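Local coordinates for protein EreC (Klebsiella pneumoniae, PDB 6XCQ) that probably hydrolyses the macrolactone ester of erythromycin and related macrolides, conferring antibiotic resistance as an esterase, at residues E98-Q103 and L157-L161; L167-A171 and V185-T189; V222-K226 and I252-E256. The protein carries 1 engineered substitution. All coordinates share one frame; numbering follows the deposited sequence.

Contact 1. Residues E98-Q103 and L157-L161; sequences ECGAIQ and LPNTL
Two loops that leave the C-terminal ends of neighbouring parallel strands, 94-97 and 151-154, are clasped here by the side-chain amides of Q103 and N159, at the start of helix 101-112. G100 is the N-cap of that helix. Its backbone N donates to Q103 OE1 at 2.9 Å, the half of a capping box that a glycine N-cap can form, and the bond follows a lone pair in the carbonyl plane. The same oxygen is shared with the other loop: N159 N reaches Q103 OE1 at 3.1 Å, tilted from the carbonyl plane. The Q103 chain is extended beyond CG, which carries its amide across to N159. There Q103 NE2 gives a bond of 2.9 Å to N159 OD1. This oxygen lies close to the amide plane of Q103, whereas the donor stands above the carbonyl plane of N159; the two amides are 68° apart. N159 CG sits between the backbone N and the carbonyl carbon (chi1 57°), and this folds the side chain back so that N159 ND2 donates to E98 O at 3.2 Å in a nearly straight bond (164°). Each amide thus both gives and accepts, which fixes its flip. Outside the two loops, T128 is a further partner of N159 ND2 and D125 of Q103 NE2. Beyond the clasp, P158 begins a type I turn closed by L161 N on P158 O at 2.7 Å. The buried junction is flanked by helix 244-267, against which L157 and P158 rest, and by helix 164-177, which receives I102 and P158.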
ATOM      1  N   GLU A  98      -0.425   2.856  -0.536  1.00 12.89           N
ATOM      2  CA  GLU A  98       1.011   2.613  -0.672  1.00 12.52           C
ATOM      3  C   GLU A  98       1.701   3.827  -1.307  1.00 15.92           C
ATOM      4  O   GLU A  98       2.195   3.798  -2.435  1.00 16.84           O
ATOM      5  CB  GLU A  98       1.271   1.360  -1.504  1.00 16.79           C
ATOM      6  CG  GLU A  98       0.729   0.062  -0.924  1.00 19.85           C
ATOM      7  CD  GLU A  98       1.099  -1.131  -1.799  1.00 30.92           C
ATOM      8  OE1 GLU A  98       0.223  -1.673  -2.521  1.00 29.96           O
ATOM      9  OE2 GLU A  98       2.283  -1.519  -1.776  1.00 32.57           O
ATOM     10  N   CYS A  99       1.746   4.917  -0.550  1.00 15.05           N
ATOM     11  CA  CYS A  99       2.617   6.031  -0.877  1.00 15.52           C
ATOM     12  C   CYS A  99       3.045   6.661   0.441  1.00 15.64           C
ATOM     13  O   CYS A  99       2.514   6.331   1.506  1.00 16.29           O
ATOM     14  CB  CYS A  99       1.929   7.096  -1.737  1.00 11.00           C
ATOM     15  SG  CYS A  99       0.491   7.826  -0.941  1.00 19.27           S
ATOM     16  N   GLY A 100       4.002   7.578   0.358  1.00 14.25           N
ATOM     17  CA  GLY A 100       4.489   8.248   1.548  1.00 12.73           C
ATOM     18  C   GLY A 100       3.510   9.283   2.066  1.00 15.50           C
ATOM     19  O   GLY A 100       2.562   9.678   1.389  1.00 13.86           O
ATOM     20  N   ALA A 101       3.751   9.705   3.317  1.00 15.07           N
ATOM     21  CA  ALA A 101       2.897  10.693   3.977  1.00 21.00           C
ATOM     22  C   ALA A 101       2.840  11.996   3.193  1.00 17.02           C
ATOM     23  O   ALA A 101       1.782  12.619   3.086  1.00 18.59           O
ATOM     24  CB  ALA A 101       3.412  10.975   5.394  1.00 23.13           C
ATOM     25  N   ILE A 102       3.971  12.438   2.663  1.00 18.08           N
ATOM     26  CA  ILE A 102       3.973  13.694   1.923  1.00 18.66           C
ATOM     27  C   ILE A 102       3.298  13.514   0.565  1.00 19.01           C
ATOM     28  O   ILE A 102       2.538  14.379   0.112  1.00 16.42           O
ATOM     29  CB  ILE A 102       5.410  14.211   1.786  1.00 17.76           C
ATOM     30  CG1 ILE A 102       5.957  14.578   3.181  1.00 18.04           C
ATOM     31  CG2 ILE A 102       5.444  15.403   0.847  1.00 23.24           C
ATOM     32  CD1 ILE A 102       7.431  14.929   3.206  1.00 15.51           C
ATOM     33  N   GLN A 103       3.575  12.401  -0.117  1.00 17.06           N
ATOM     34  CA  GLN A 103       2.842  12.101  -1.341  1.00 16.94           C
ATOM     35  C   GLN A 103       1.341  12.136  -1.096  1.00 15.36           C
ATOM     36  O   GLN A 103       0.579  12.674  -1.905  1.00 16.39           O
ATOM     37  CB  GLN A 103       3.259  10.727  -1.875  1.00 23.05           C
ATOM     38  CG  GLN A 103       4.593  10.713  -2.585  1.00 17.89           C
ATOM     39  CD  GLN A 103       4.975   9.324  -3.065  1.00 22.34           C
ATOM     40  OE1 GLN A 103       4.927   8.353  -2.305  1.00 18.84           O
ATOM     41  NE2 GLN A 103       5.352   9.221  -4.336  1.00 20.27           N
ATOM     42  N   LEU A 157       6.566   4.078   2.819  1.00 19.47           N
ATOM     43  CA  LEU A 157       7.678   4.927   2.401  1.00 18.14           C
ATOM     44  C   LEU A 157       7.264   5.707   1.160  1.00 17.15           C
ATOM     45  O   LEU A 157       6.270   5.341   0.517  1.00 19.60           O
ATOM     46  CB  LEU A 157       8.902   4.069   2.099  1.00 17.64           C
ATOM     47  CG  LEU A 157       9.249   3.094   3.218  1.00 27.51           C
ATOM     48  CD1 LEU A 157      10.285   2.100   2.742  1.00 21.27           C
ATOM     49  CD2 LEU A 157       9.756   3.879   4.432  1.00 20.11           C
ATOM     50  N   PRO A 158       7.982   6.767   0.772  1.00 16.83           N
ATOM     51  CA  PRO A 158       7.770   7.309  -0.575  1.00 19.06           C
ATOM     52  C   PRO A 158       7.886   6.181  -1.588  1.00 24.43           C
ATOM     53  O   PRO A 158       8.890   5.454  -1.602  1.00 21.90           O
ATOM     54  CB  PRO A 158       8.890   8.357  -0.719  1.00 19.32           C
ATOM     55  CG  PRO A 158       9.894   7.979   0.295  1.00 21.83           C
ATOM     56  CD  PRO A 158       9.086   7.463   1.456  1.00 24.76           C
ATOM     57  N   ASN A 159       6.849   5.974  -2.405  1.00 23.95           N
ATOM     58  CA  ASN A 159       6.920   4.820  -3.301  1.00 20.26           C
ATOM     59  C   ASN A 159       7.966   5.008  -4.396  1.00 25.54           C
ATOM     60  O   ASN A 159       8.168   4.105  -5.220  1.00 23.82           O
ATOM     61  CB  ASN A 159       5.537   4.495  -3.881  1.00 15.98           C
ATOM     62  CG  ASN A 159       4.905   5.651  -4.625  1.00 16.05           C
ATOM     63  OD1 ASN A 159       5.582   6.459  -5.250  1.00 16.11           O
ATOM     64  ND2 ASN A 159       3.576   5.711  -4.586  1.00 21.71           N
ATOM     65  N   THR A 160       8.647   6.153  -4.394  1.00 19.10           N
ATOM     66  CA  THR A 160       9.843   6.400  -5.188  1.00 18.55           C
ATOM     67  C   THR A 160      11.119   5.981  -4.481  1.00 20.91           C
ATOM     68  O   THR A 160      12.170   5.926  -5.132  1.00 19.19           O
ATOM     69  CB  THR A 160       9.965   7.894  -5.506  1.00 23.87           C
ATOM     70  OG1 THR A 160       9.947   8.618  -4.272  1.00 22.23           O
ATOM     71  CG2 THR A 160       8.815   8.372  -6.389  1.00 27.84           C
ATOM     72  N   LEU A 161      11.050   5.711  -3.164  1.00 22.22           N
ATOM     73  CA  LEU A 161      12.230   5.585  -2.290  1.00 18.23           C
ATOM     74  C   LEU A 161      13.168   6.788  -2.438  1.00 15.89           C
ATOM     75  O   LEU A 161      14.373   6.694  -2.219  1.00 18.76           O
ATOM     76  CB  LEU A 161      12.983   4.263  -2.516  1.00 15.02           C
ATOM     77  CG  LEU A 161      12.143   2.987  -2.330  1.00 18.62           C
ATOM     78  CD1 LEU A 161      12.984   1.697  -2.483  1.00 15.92           C
ATOM     79  CD2 LEU A 161      11.423   2.999  -0.983  1.00 19.89           C
TER

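Contact 2. Residues L167-A171 and V185-T189; sequences LAQLA and VDELT
With chi1 at 169°, V185 swings CG1 away from its backbone N and toward A171, while CG2 is left facing L170. V185 CG1 rests on A171 CB at 3.7 Å, and V185 CG2 meets L170 CD2 more loosely at 4.2 Å. One turn away, L167 reaches across with a methyl, its CD2 lying 4.0 Å from L188 CB, and the two leucine side chains run at about a right angle. T189 closes this end: its OG1 faces L167 CB at 4.0 Å but is turned back to its own helix, where it donates to V185 O at 2.8 Å. That carbonyl also accepts from T189 N, the two donors coming from opposite faces of its plane. The pairing is mainly apolar, with no hydrogen bond from one segment to the other. The axes of the two segments approach to 9.8 Å and run nearly antiparallel, 163° apart, as expected of consecutive helices in a helical hairpin. D186 borders the contact beside A171 and pairs with K182. L167 and L170 also pack on helix 244-267, while V185 and L188 pack on helix 212-231.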
ATOM      1  N   LEU A 167      13.351  14.633   3.959  1.00 18.36           N
ATOM      2  CA  LEU A 167      14.455  15.405   4.515  1.00 20.90           C
ATOM      3  C   LEU A 167      14.164  16.894   4.474  1.00 26.28           C
ATOM      4  O   LEU A 167      14.558  17.637   5.382  1.00 22.07           O
ATOM      5  CB  LEU A 167      15.739  15.114   3.749  1.00 20.36           C
ATOM      6  CG  LEU A 167      16.406  13.762   3.967  1.00 25.64           C
ATOM      7  CD1 LEU A 167      17.086  13.334   2.676  1.00 32.60           C
ATOM      8  CD2 LEU A 167      17.401  13.826   5.125  1.00 25.92           C
ATOM      9  N   ALA A 168      13.497  17.351   3.416  1.00 20.15           N
ATOM     10  CA  ALA A 168      13.211  18.774   3.287  1.00 18.19           C
ATOM     11  C   ALA A 168      12.203  19.226   4.331  1.00 23.01           C
ATOM     12  O   ALA A 168      12.340  20.313   4.901  1.00 22.08           O
ATOM     13  CB  ALA A 168      12.701  19.087   1.878  1.00 17.29           C
ATOM     14  N   GLN A 169      11.168  18.418   4.575  0.55 17.90           N
ATOM     15  CA  GLN A 169      10.228  18.750   5.637  0.55 19.34           C
ATOM     16  C   GLN A 169      10.910  18.673   6.994  0.55 23.63           C
ATOM     17  O   GLN A 169      10.725  19.558   7.839  0.55 20.21           O
ATOM     18  CB  GLN A 169       9.010  17.822   5.596  0.55 17.38           C
ATOM     19  CG  GLN A 169       7.945  18.219   6.599  0.55 16.74           C
ATOM     20  CD  GLN A 169       6.926  17.125   6.865  0.55 21.60           C
ATOM     21  OE1 GLN A 169       6.587  16.844   8.013  0.55 26.31           O
ATOM     22  NE2 GLN A 169       6.428  16.509   5.804  0.55 22.53           N
ATOM     23  N   LEU A 170      11.715  17.631   7.211  1.00 17.40           N
ATOM     24  CA  LEU A 170      12.472  17.532   8.460  1.00 19.74           C
ATOM     25  C   LEU A 170      13.326  18.779   8.691  1.00 23.64           C
ATOM     26  O   LEU A 170      13.367  19.323   9.806  1.00 20.18           O
ATOM     27  CB  LEU A 170      13.345  16.271   8.431  1.00 22.03           C
ATOM     28  CG  LEU A 170      14.262  15.995   9.637  1.00 19.24           C
ATOM     29  CD1 LEU A 170      13.436  15.845  10.908  1.00 13.95           C
ATOM     30  CD2 LEU A 170      15.099  14.739   9.379  1.00 25.01           C
ATOM     31  N   ALA A 171      13.996  19.265   7.643  1.00 18.61           N
ATOM     32  CA  ALA A 171      14.864  20.431   7.817  1.00 25.20           C
ATOM     33  C   ALA A 171      14.065  21.670   8.211  1.00 22.55           C
ATOM     34  O   ALA A 171      14.530  22.484   9.024  1.00 22.07           O
ATOM     35  CB  ALA A 171      15.676  20.687   6.545  1.00 19.92           C
ATOM     36  N   VAL A 185      21.186  17.701   9.546  1.00 25.93           N
ATOM     37  CA  VAL A 185      20.124  17.379   8.589  1.00 29.53           C
ATOM     38  C   VAL A 185      20.513  17.830   7.187  1.00 39.04           C
ATOM     39  O   VAL A 185      20.216  17.149   6.194  1.00 23.55           O
ATOM     40  CB  VAL A 185      18.782  18.009   9.020  1.00 29.51           C
ATOM     41  CG1 VAL A 185      17.737  17.914   7.887  1.00 20.24           C
ATOM     42  CG2 VAL A 185      18.258  17.353  10.278  1.00 24.04           C
ATOM     43  N   ASP A 186      21.174  18.984   7.081  1.00 26.17           N
ATOM     44  CA  ASP A 186      21.530  19.519   5.770  1.00 31.34           C
ATOM     45  C   ASP A 186      22.670  18.727   5.143  1.00 23.85           C
ATOM     46  O   ASP A 186      22.698  18.526   3.923  1.00 35.94           O
ATOM     47  CB  ASP A 186      21.891  20.997   5.894  1.00 31.59           C
ATOM     48  CG  ASP A 186      20.680  21.861   6.177  1.00 45.49           C
ATOM     49  OD1 ASP A 186      19.641  21.675   5.509  1.00 51.18           O
ATOM     50  OD2 ASP A 186      20.761  22.725   7.068  1.00 46.42           O
ATOM     51  N   GLU A 187      23.613  18.261   5.962  1.00 24.06           N
ATOM     52  CA  GLU A 187      24.617  17.329   5.463  1.00 23.39           C
ATOM     53  C   GLU A 187      23.951  16.079   4.893  1.00 39.32           C
ATOM     54  O   GLU A 187      24.304  15.619   3.800  1.00 37.25           O
ATOM     55  CB  GLU A 187      25.588  16.974   6.589  1.00 32.29           C
ATOM     56  CG  GLU A 187      26.713  16.038   6.191  1.00 46.78           C
ATOM     57  CD  GLU A 187      28.052  16.441   6.785  1.00 44.61           C
ATOM     58  N   LEU A 188      22.953  15.544   5.603  1.00 32.57           N
ATOM     59  CA  LEU A 188      22.247  14.353   5.133  1.00 33.72           C
ATOM     60  C   LEU A 188      21.547  14.611   3.809  1.00 33.46           C
ATOM     61  O   LEU A 188      21.565  13.763   2.909  1.00 28.29           O
ATOM     62  CB  LEU A 188      21.230  13.909   6.179  1.00 29.16           C
ATOM     63  CG  LEU A 188      21.801  13.047   7.288  1.00 32.72           C
ATOM     64  CD1 LEU A 188      20.706  12.784   8.304  1.00 28.53           C
ATOM     65  CD2 LEU A 188      22.329  11.741   6.691  1.00 35.23           C
ATOM     66  N   THR A 189      20.904  15.769   3.682  1.00 28.92           N
ATOM     67  CA  THR A 189      20.248  16.128   2.433  1.00 29.76           C
ATOM     68  C   THR A 189      21.224  16.090   1.268  1.00 37.71           C
ATOM     69  O   THR A 189      20.918  15.533   0.204  1.00 33.08           O
ATOM     70  CB  THR A 189      19.632  17.514   2.566  1.00 35.66           C
ATOM     71  OG1 THR A 189      18.857  17.565   3.773  1.00 33.15           O
ATOM     72  CG2 THR A 189      18.758  17.820   1.365  1.00 32.33           C
TER

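Contact 3. Residues V222-K226 and I252-E256; sequences VTRLK and IESIE
Apolar packing, a salt bridge and bridging waters join segments 222-226 and 252-256. In the apolar part, V222 splits its methyls: CG2 presses on I255 CG2 at 3.6 Å, while CG1 lies against E256 CB, also 3.6 Å away. I252 answers from the other helix, its CG2 set 3.7 Å from K226 CB, and its CD1 reaches the backbone carbonyl of L225. The charged part is carried by K226, whose chain leaves the helix extended, then bends at its last two torsions to bring the ammonium to the E253 carboxylate. K226 NZ meets E253 OE1 at 2.6 Å, on the syn side and 21° out of the carboxylate plane. On the way, K226 CD passes E256 OE1 at 3.6 Å. Water completes the network: one molecule accepts from K226 NZ and donates to both E253 OE2 and E256 OE2, and a second joins T223 OG1 to E256 OE1. This probably lets one ammonium balance two carboxylates along the partly exposed edge. The two segments, on helices 212-231 and 244-267, run nearly antiparallel (156°); V222 and L225 meet helix 182-191, and I252 and I255 meet helix 164-177.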
ATOM      1  N   VAL A 222      21.281   9.141  10.176  1.00 16.21           N
ATOM      2  CA  VAL A 222      19.861   9.072  10.493  1.00 16.04           C
ATOM      3  C   VAL A 222      19.655   8.466  11.877  1.00 16.99           C
ATOM      4  O   VAL A 222      18.822   8.944  12.655  1.00 13.02           O
ATOM      5  CB  VAL A 222      19.104   8.301   9.392  1.00 18.53           C
ATOM      6  CG1 VAL A 222      17.725   7.926   9.848  1.00 16.75           C
ATOM      7  CG2 VAL A 222      18.993   9.173   8.139  1.00 16.76           C
ATOM      8  N   THR A 223      20.428   7.433  12.224  1.00 15.06           N
ATOM      9  CA  THR A 223      20.318   6.859  13.564  1.00 18.16           C
ATOM     10  C   THR A 223      20.655   7.895  14.643  1.00 21.44           C
ATOM     11  O   THR A 223      19.952   8.003  15.655  1.00 15.43           O
ATOM     12  CB  THR A 223      21.220   5.624  13.670  1.00 16.70           C
ATOM     13  OG1 THR A 223      20.699   4.576  12.824  1.00 22.32           O
ATOM     14  CG2 THR A 223      21.279   5.113  15.076  1.00 13.41           C
ATOM     15  N   ARG A 224      21.723   8.671  14.441  0.63 20.69           N
ATOM     16  CA  ARG A 224      22.062   9.721  15.400  0.63 18.10           C
ATOM     17  C   ARG A 224      20.892  10.674  15.594  0.63 16.12           C
ATOM     18  O   ARG A 224      20.527  11.008  16.729  0.63 18.70           O
ATOM     19  CB  ARG A 224      23.305  10.485  14.934  0.63 18.71           C
ATOM     20  CG  ARG A 224      23.876  11.471  15.968  0.63 25.29           C
ATOM     21  CD  ARG A 224      23.406  12.910  15.735  0.63 25.20           C
ATOM     22  NE  ARG A 224      24.313  13.896  16.312  0.63 17.30           N
ATOM     23  CZ  ARG A 224      24.221  14.378  17.548  0.63 24.73           C
ATOM     24  NH1 ARG A 224      23.262  13.955  18.371  0.63 16.78           N
ATOM     25  NH2 ARG A 224      25.103  15.278  17.966  0.63 21.84           N
ATOM     26  N   LEU A 225      20.276  11.105  14.493  1.00 16.33           N
ATOM     27  CA  LEU A 225      19.149  12.029  14.580  1.00 17.35           C
ATOM     28  C   LEU A 225      17.968  11.404  15.301  1.00 21.98           C
ATOM     29  O   LEU A 225      17.292  12.074  16.084  1.00 16.71           O
ATOM     30  CB  LEU A 225      18.711  12.457  13.180  1.00 21.46           C
ATOM     31  CG  LEU A 225      19.252  13.801  12.722  1.00 40.02           C
ATOM     32  CD1 LEU A 225      19.095  13.923  11.224  1.00 37.70           C
ATOM     33  CD2 LEU A 225      18.552  14.941  13.451  1.00 37.79           C
ATOM     34  N   LYS A 226      17.685  10.135  15.001  1.00 16.89           N
ATOM     35  CA  LYS A 226      16.545   9.444  15.593  1.00 16.47           C
ATOM     36  C   LYS A 226      16.661   9.368  17.106  1.00 15.31           C
ATOM     37  O   LYS A 226      15.670   9.538  17.828  1.00 14.41           O
ATOM     38  CB  LYS A 226      16.466   8.035  15.028  1.00  8.27           C
ATOM     39  CG  LYS A 226      15.271   7.236  15.495  1.00 20.87           C
ATOM     40  CD  LYS A 226      15.383   5.810  14.988  1.00 28.03           C
ATOM     41  CE  LYS A 226      14.890   4.813  16.016  1.00 35.47           C
ATOM     42  NZ  LYS A 226      13.428   4.604  15.896  1.00 23.00           N
ATOM     43  N   ILE A 252      11.886  11.186  10.221  1.00 14.53           N
ATOM     44  CA  ILE A 252      13.099  10.409  10.469  1.00 12.57           C
ATOM     45  C   ILE A 252      12.825   8.920  10.305  1.00 14.17           C
ATOM     46  O   ILE A 252      13.621   8.199   9.696  1.00 17.16           O
ATOM     47  CB  ILE A 252      13.663  10.711  11.872  1.00 15.55           C
ATOM     48  CG1 ILE A 252      14.169  12.151  11.959  1.00 22.49           C
ATOM     49  CG2 ILE A 252      14.790   9.738  12.211  1.00 21.13           C
ATOM     50  CD1 ILE A 252      14.229  12.690  13.393  1.00 25.64           C
ATOM     51  N   GLU A 253      11.710   8.432  10.859  1.00 11.41           N
ATOM     52  CA  GLU A 253      11.372   7.013  10.675  1.00 18.82           C
ATOM     53  C   GLU A 253      11.259   6.669   9.192  1.00 20.23           C
ATOM     54  O   GLU A 253      11.784   5.648   8.734  1.00 19.31           O
ATOM     55  CB  GLU A 253      10.063   6.665  11.383  1.00 19.37           C
ATOM     56  CG  GLU A 253      10.147   6.565  12.909  1.00 33.90           C
ATOM     57  CD  GLU A 253      11.130   5.508  13.386  1.00 34.73           C
ATOM     58  OE1 GLU A 253      12.090   5.870  14.106  1.00 33.55           O
ATOM     59  OE2 GLU A 253      10.955   4.325  13.032  1.00 31.98           O
ATOM     60  N   SER A 254      10.550   7.506   8.437  1.00 16.72           N
ATOM     61  CA  SER A 254      10.406   7.291   7.005  1.00 18.30           C
ATOM     62  C   SER A 254      11.766   7.233   6.314  1.00 22.37           C
ATOM     63  O   SER A 254      12.017   6.339   5.500  1.00 17.74           O
ATOM     64  CB  SER A 254       9.538   8.393   6.401  1.00 14.72           C
ATOM     65  OG  SER A 254       9.410   8.183   4.997  1.00 20.25           O
ATOM     66  N   ILE A 255      12.664   8.176   6.630  1.00 14.14           N
ATOM     67  CA  ILE A 255      13.988   8.183   5.999  1.00 11.88           C
ATOM     68  C   ILE A 255      14.790   6.948   6.388  1.00 14.21           C
ATOM     69  O   ILE A 255      15.436   6.313   5.538  1.00 16.11           O
ATOM     70  CB  ILE A 255      14.754   9.471   6.350  1.00 17.93           C
ATOM     71  CG1 ILE A 255      14.065  10.692   5.745  1.00 15.21           C
ATOM     72  CG2 ILE A 255      16.183   9.377   5.867  1.00  8.33           C
ATOM     73  CD1 ILE A 255      14.278  12.023   6.595  1.00 12.57           C
ATOM     74  N   GLU A 256      14.770   6.583   7.674  1.00 12.81           N
ATOM     75  CA  GLU A 256      15.524   5.417   8.130  1.00 16.67           C
ATOM     76  C   GLU A 256      15.115   4.162   7.365  1.00 17.94           C
ATOM     77  O   GLU A 256      15.966   3.391   6.911  1.00 16.72           O
ATOM     78  CB  GLU A 256      15.318   5.211   9.625  1.00  9.98           C
ATOM     79  CG  GLU A 256      15.966   3.956  10.195  1.00 16.01           C
ATOM     80  CD  GLU A 256      15.440   3.636  11.599  1.00 31.04           C
ATOM     81  OE1 GLU A 256      16.240   3.289  12.498  1.00 20.79           O
ATOM     82  OE2 GLU A 256      14.207   3.732  11.803  1.00 32.46           O
TER
HETATM   83  O   HOH W   1      18.364   2.985  14.275  0.50 30.88           O
HETATM   84  O   HOH W   2      13.173   2.897  14.089  1.00 38.62           O

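Contacts 2 and 3, with centres about 11 Å apart, pack against each other as two antiparallel helix pairs: the hairpin of contact 2 lies on the long helices of contact 3, with L188 CD1 3.5 Å from L225 CD1 and L170 CD2 3.8 Å from I252 CG1. Contact 1 stands closer to the centre of the chain, its own centre about 17 Å from that of contact 2 and about 16 Å from that of contact 3. It joins these helices through I102 beside Q169 and through L157 CD2, 3.5 Å from S254 O. Propanediol, probably from crystallisation, lies about 3 Å from the E253 side chain.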